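Local atomic coordinates of glycoside hydrolase family 81 (Clostridium thermocellum, PDB entry 6FOP), a protein that probably hydrolyses beta-1,3-glucans such as laminarin, as a family 81 glycoside hydrolase of the Clostridium thermocellum cellulosome. Residues M446-L449 with L450-D453; G512-T515 with I516-L519. All coordinates share one frame; numbering follows the deposited sequence. Where two conformers were deposited one is given.

Interaction 1: residues M446-L449 with L450-D453; sequences MVEL and LIKD
V447 and I451 sit one turn apart on helix 440-455, and their side chains meet loosely. CG1 of V447 lies 4.4 Å from CD1 of I451. The I451 chain is extended beyond CB, with CG1 anti to the carbonyl carbon (chi1 -59°). This carries CG1 past the backbone oxygen of V447, at 3.5 Å from V447 O, and sends CD1 back toward the preceding turn. Both residues lean on helix 416-433 through L424 and on helix 494-511 through W507.

L450 takes a different path. With chi1 -87° and chi2 63°, it brings CD1 to 3.4 Å from the backbone oxygen of M446. That oxygen also accepts from the backbone nitrogen of L450. K452 likewise runs its first methylenes beside a carbonyl, with CG of K452 3.4 Å from O of E448. Its chain stays extended to CD and CE and bends only at the last torsion, where the amine leaves the two segments for D461 and N456.

In the conformer given, E448 forms a salt bridge to R440 through OE1 and takes a hydrogen bond from W507 NE1 on OE2, while the buried carboxylate of D453 is gripped by R468, H416, T399 and the backbone nitrogen of L400, which would fix its rotation.

The backbone beneath is regular. K452 N donates to E448 O at 2.9 Å, and D453 N donates to L449 O at 2.8 Å. Equivalent bonds join L450 to M446 and I451 to V447. These four successive i to i+4 bonds make a largely buried alpha-helix of the C-terminal domain, whose six-hairpin clan is consistent with an (alpha/alpha)6-type barrel.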
loop_
_atom_site.group_PDB
_atom_site.type_symbol
_atom_site.label_atom_id
_atom_site.label_comp_id
_atom_site.label_asym_id
_atom_site.label_seq_id
_atom_site.Cartn_x
_atom_site.Cartn_y
_atom_site.Cartn_z
ATOM N N MET A 446 15.338 -11.836 13.853
ATOM C CA MET A 446 14.836 -10.495 14.122
ATOM C C MET A 446 14.469 -9.747 12.834
ATOM O O MET A 446 13.429 -9.048 12.789
ATOM C CB MET A 446 15.813 -9.681 14.978
ATOM C CG MET A 446 15.841 -10.042 16.455
ATOM S SD MET A 446 14.255 -9.771 17.290
ATOM C CE MET A 446 14.250 -7.957 17.310
ATOM N N VAL A 447 15.267 -9.909 11.774
ATOM C CA VAL A 447 14.915 -9.309 10.494
ATOM C C VAL A 447 13.517 -9.753 10.064
ATOM O O VAL A 447 12.666 -8.944 9.639
ATOM C CB VAL A 447 15.947 -9.638 9.398
ATOM C CG1 VAL A 447 15.486 -9.164 8.019
ATOM C CG2 VAL A 447 17.301 -9.008 9.732
ATOM N N GLU A 448 13.254 -11.046 10.214
ATOM C CA GLU A 448 11.984 -11.565 9.725
ATOM C C GLU A 448 10.820 -11.117 10.610
ATOM O O GLU A 448 9.712 -10.989 10.109
ATOM C CB GLU A 448 12.095 -13.075 9.437
ATOM C CG GLU A 448 12.963 -13.255 8.192
ATOM C CD GLU A 448 13.381 -14.663 7.849
ATOM O OE1 GLU A 448 12.914 -15.656 8.470
ATOM O OE2 GLU A 448 14.196 -14.754 6.926
ATOM N N LEU A 449 11.076 -10.798 11.882
ATOM C CA LEU A 449 10.030 -10.193 12.719
ATOM C C LEU A 449 9.637 -8.775 12.240
ATOM O O LEU A 449 8.460 -8.404 12.268
ATOM C CB LEU A 449 10.413 -10.186 14.195
ATOM C CG LEU A 449 10.419 -11.515 14.954
ATOM C CD1 LEU A 449 10.627 -11.211 16.430
ATOM C CD2 LEU A 449 9.125 -12.268 14.827
ATOM N N LEU A 450 10.610 -7.985 11.763
ATOM C CA LEU A 450 10.286 -6.674 11.159
ATOM C C LEU A 450 9.455 -6.875 9.902
ATOM O O LEU A 450 8.489 -6.134 9.673
ATOM C CB LEU A 450 11.538 -5.829 10.821
ATOM C CG LEU A 450 12.067 -4.964 11.948
ATOM C CD1 LEU A 450 12.552 -5.744 13.136
ATOM C CD2 LEU A 450 13.170 -4.043 11.417
ATOM N N ILE A 451 9.814 -7.867 9.084
ATOM C CA ILE A 451 9.015 -8.176 7.899
ATOM C C ILE A 451 7.574 -8.537 8.310
ATOM O O ILE A 451 6.613 -8.026 7.719
ATOM C CB ILE A 451 9.620 -9.308 7.039
ATOM C CG1 ILE A 451 11.034 -8.913 6.566
ATOM C CG2 ILE A 451 8.697 -9.630 5.846
ATOM C CD1 ILE A 451 11.747 -9.991 5.783
ATOM N N LYS A 452 7.436 -9.380 9.329
ATOM C CA LYS A 452 6.120 -9.795 9.791
ATOM C C LYS A 452 5.340 -8.651 10.388
ATOM O O LYS A 452 4.106 -8.607 10.235
ATOM C CB LYS A 452 6.175 -10.988 10.766
ATOM C CG LYS A 452 6.542 -12.280 10.099
ATOM C CD LYS A 452 6.704 -13.400 11.115
ATOM C CE LYS A 452 6.696 -14.762 10.450
ATOM N NZ LYS A 452 5.323 -15.181 10.096
ATOM N N ASP A 453 5.978 -7.708 11.074
ATOM C CA ASP A 453 5.214 -6.595 11.580
ATOM C C ASP A 453 4.535 -5.812 10.446
ATOM O O ASP A 453 3.378 -5.425 10.586
ATOM C CB ASP A 453 6.063 -5.640 12.423
ATOM C CG ASP A 453 5.238 -4.497 12.987
ATOM O OD1 ASP A 453 4.421 -4.743 13.924
ATOM O OD2 ASP A 453 5.383 -3.369 12.475
#

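Interaction 2: residues G512-T515 with I516-L519; sequences GNKT and IRDL
An N-capped first turn opens helix 514-534, with N513 as the N-cap. Just before it, G512 has positive phi and ends the preceding helix in a Schellman motif, so one helix closes and the next begins within two residues. The side chain of N513 has CG anti to its own backbone nitrogen (chi1 -174°), which swings OD1 over the start of the helix. OD1 of N513 accepts from the backbone nitrogen of I516 at 3.0 Å. The N-H points almost straight at the oxygen (169°), but the donor stands well above the amide plane. ND2 of N513 then lies against the I516 side chain, 3.5 Å from CD1 of I516. The backbone oxygen of N513 takes R517 N, starting the regular helical bonding.

On another side of the turn, K514 and R517 run side by side. CG of K514 lies over one face of the guanidinium, toward its rim. In the guanidinium plane, NE and NH2 of R517 both bond the one oxygen OD1 of D518, NH2 on its syn lone pair and NE nearly along the C-O axis. This side-on salt bridge would fix the rotation of the guanidinium, and E509 adds a second carboxylate at NH1. The like-charged ends of K514 and R517 are bridged by a water, which accepts from NH1 of R517 at 2.8 Å and, weakly, from NZ of K514.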
loop_
_atom_site.group_PDB
_atom_site.type_symbol
_atom_site.label_atom_id
_atom_site.label_comp_id
_atom_site.label_asym_id
_atom_site.label_seq_id
_atom_site.Cartn_x
_atom_site.Cartn_y
_atom_site.Cartn_z
ATOM N N GLY A 512 17.687 -17.256 0.144
ATOM C CA GLY A 512 17.099 -18.452 -0.470
ATOM C C GLY A 512 15.698 -18.808 -0.014
ATOM O O GLY A 512 15.337 -19.989 -0.019
ATOM N N ASN A 513 14.931 -17.802 0.408
ATOM C CA ASN A 513 13.584 -18.001 0.914
ATOM C C ASN A 513 12.578 -17.508 -0.134
ATOM O O ASN A 513 12.285 -16.298 -0.239
ATOM C CB ASN A 513 13.421 -17.307 2.264
ATOM C CG ASN A 513 12.088 -17.594 2.912
ATOM O OD1 ASN A 513 11.072 -17.752 2.227
ATOM N ND2 ASN A 513 12.079 -17.653 4.230
ATOM N N LYS A 514 12.057 -18.458 -0.919
ATOM C CA LYS A 514 11.169 -18.107 -2.028
ATOM C C LYS A 514 9.854 -17.533 -1.523
ATOM O O LYS A 514 9.285 -16.663 -2.164
ATOM C CB LYS A 514 10.912 -19.292 -2.964
ATOM C CG LYS A 514 12.117 -19.720 -3.789
ATOM C CD LYS A 514 11.749 -20.744 -4.863
ATOM C CE LYS A 514 12.979 -21.472 -5.397
ATOM N NZ LYS A 514 13.975 -20.563 -6.023
ATOM N N THR A 515 9.379 -17.970 -0.363
ATOM C CA THR A 515 8.113 -17.419 0.170
ATOM C C THR A 515 8.263 -15.922 0.432
ATOM O O THR A 515 7.406 -15.112 0.050
ATOM C CB THR A 515 7.695 -18.147 1.460
ATOM O OG1 THR A 515 7.476 -19.529 1.183
ATOM C CG2 THR A 515 6.433 -17.544 2.042
ATOM N N ILE A 516 9.338 -15.540 1.118
ATOM C CA ILE A 516 9.541 -14.131 1.429
ATOM C C ILE A 516 9.861 -13.349 0.166
ATOM O O ILE A 516 9.339 -12.252 -0.043
ATOM C CB ILE A 516 10.606 -13.938 2.525
ATOM C CG1 ILE A 516 10.112 -14.545 3.844
ATOM C CG2 ILE A 516 10.945 -12.456 2.667
ATOM C CD1 ILE A 516 11.080 -14.428 5.008
ATOM N N ARG A 517 10.689 -13.910 -0.707
ATOM C CA ARG A 517 10.979 -13.222 -1.962
ATOM C C ARG A 517 9.699 -12.929 -2.760
ATOM O O ARG A 517 9.489 -11.819 -3.224
ATOM C CB ARG A 517 11.926 -14.033 -2.831
ATOM C CG ARG A 517 12.281 -13.317 -4.103
ATOM C CD ARG A 517 12.836 -14.270 -5.106
ATOM N NE ARG A 517 11.848 -15.264 -5.513
ATOM C CZ ARG A 517 12.132 -16.334 -6.236
ATOM N NH1 ARG A 517 13.381 -16.580 -6.616
ATOM N NH2 ARG A 517 11.171 -17.189 -6.565
ATOM N N ASP A 518 8.837 -13.932 -2.872
ATOM C CA ASP A 518 7.652 -13.812 -3.716
ATOM C C ASP A 518 6.649 -12.857 -3.096
ATOM O O ASP A 518 5.947 -12.158 -3.826
ATOM C CB ASP A 518 7.033 -15.185 -3.950
ATOM C CG ASP A 518 7.897 -16.093 -4.837
ATOM O OD1 ASP A 518 8.965 -15.656 -5.333
ATOM O OD2 ASP A 518 7.487 -17.251 -5.028
ATOM N N LEU A 519 6.592 -12.816 -1.762
ATOM C CA LEU A 519 5.845 -11.786 -1.025
ATOM C C LEU A 519 6.314 -10.403 -1.472
ATOM O O LEU A 519 5.502 -9.514 -1.781
ATOM C CB LEU A 519 6.051 -11.962 0.477
ATOM C CG LEU A 519 5.618 -10.811 1.401
ATOM C CD1 LEU A 519 4.112 -10.649 1.440
ATOM C CD2 LEU A 519 6.194 -10.992 2.795
HETATM O O HOH W 1 14.531 -18.592 -8.116
#

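How the interactions relate
Interaction 1 and interaction 2 belong to different helices of the C-terminal domain, with centres 13 Å apart, and they touch directly. I451 is the main link. Its CD1 lies 4.1 Å from CG2 of I516, and its CG2 reaches CD2 of L519 at 4.2 Å. In the conformer given, CD of E448 also packs 3.7 Å from CD1 of I516. I504 and W507 of helix 494-511 touch both I451 and I516, so a third helix shares the junction. W457 joins the two as well: it contacts K452, by a cation-pi interaction, and also T515, I516 and L519. A bound calcium ion lies about 9 Å from the M446 side chain, and a calcium ion lies about 11 Å from the L519 side chain.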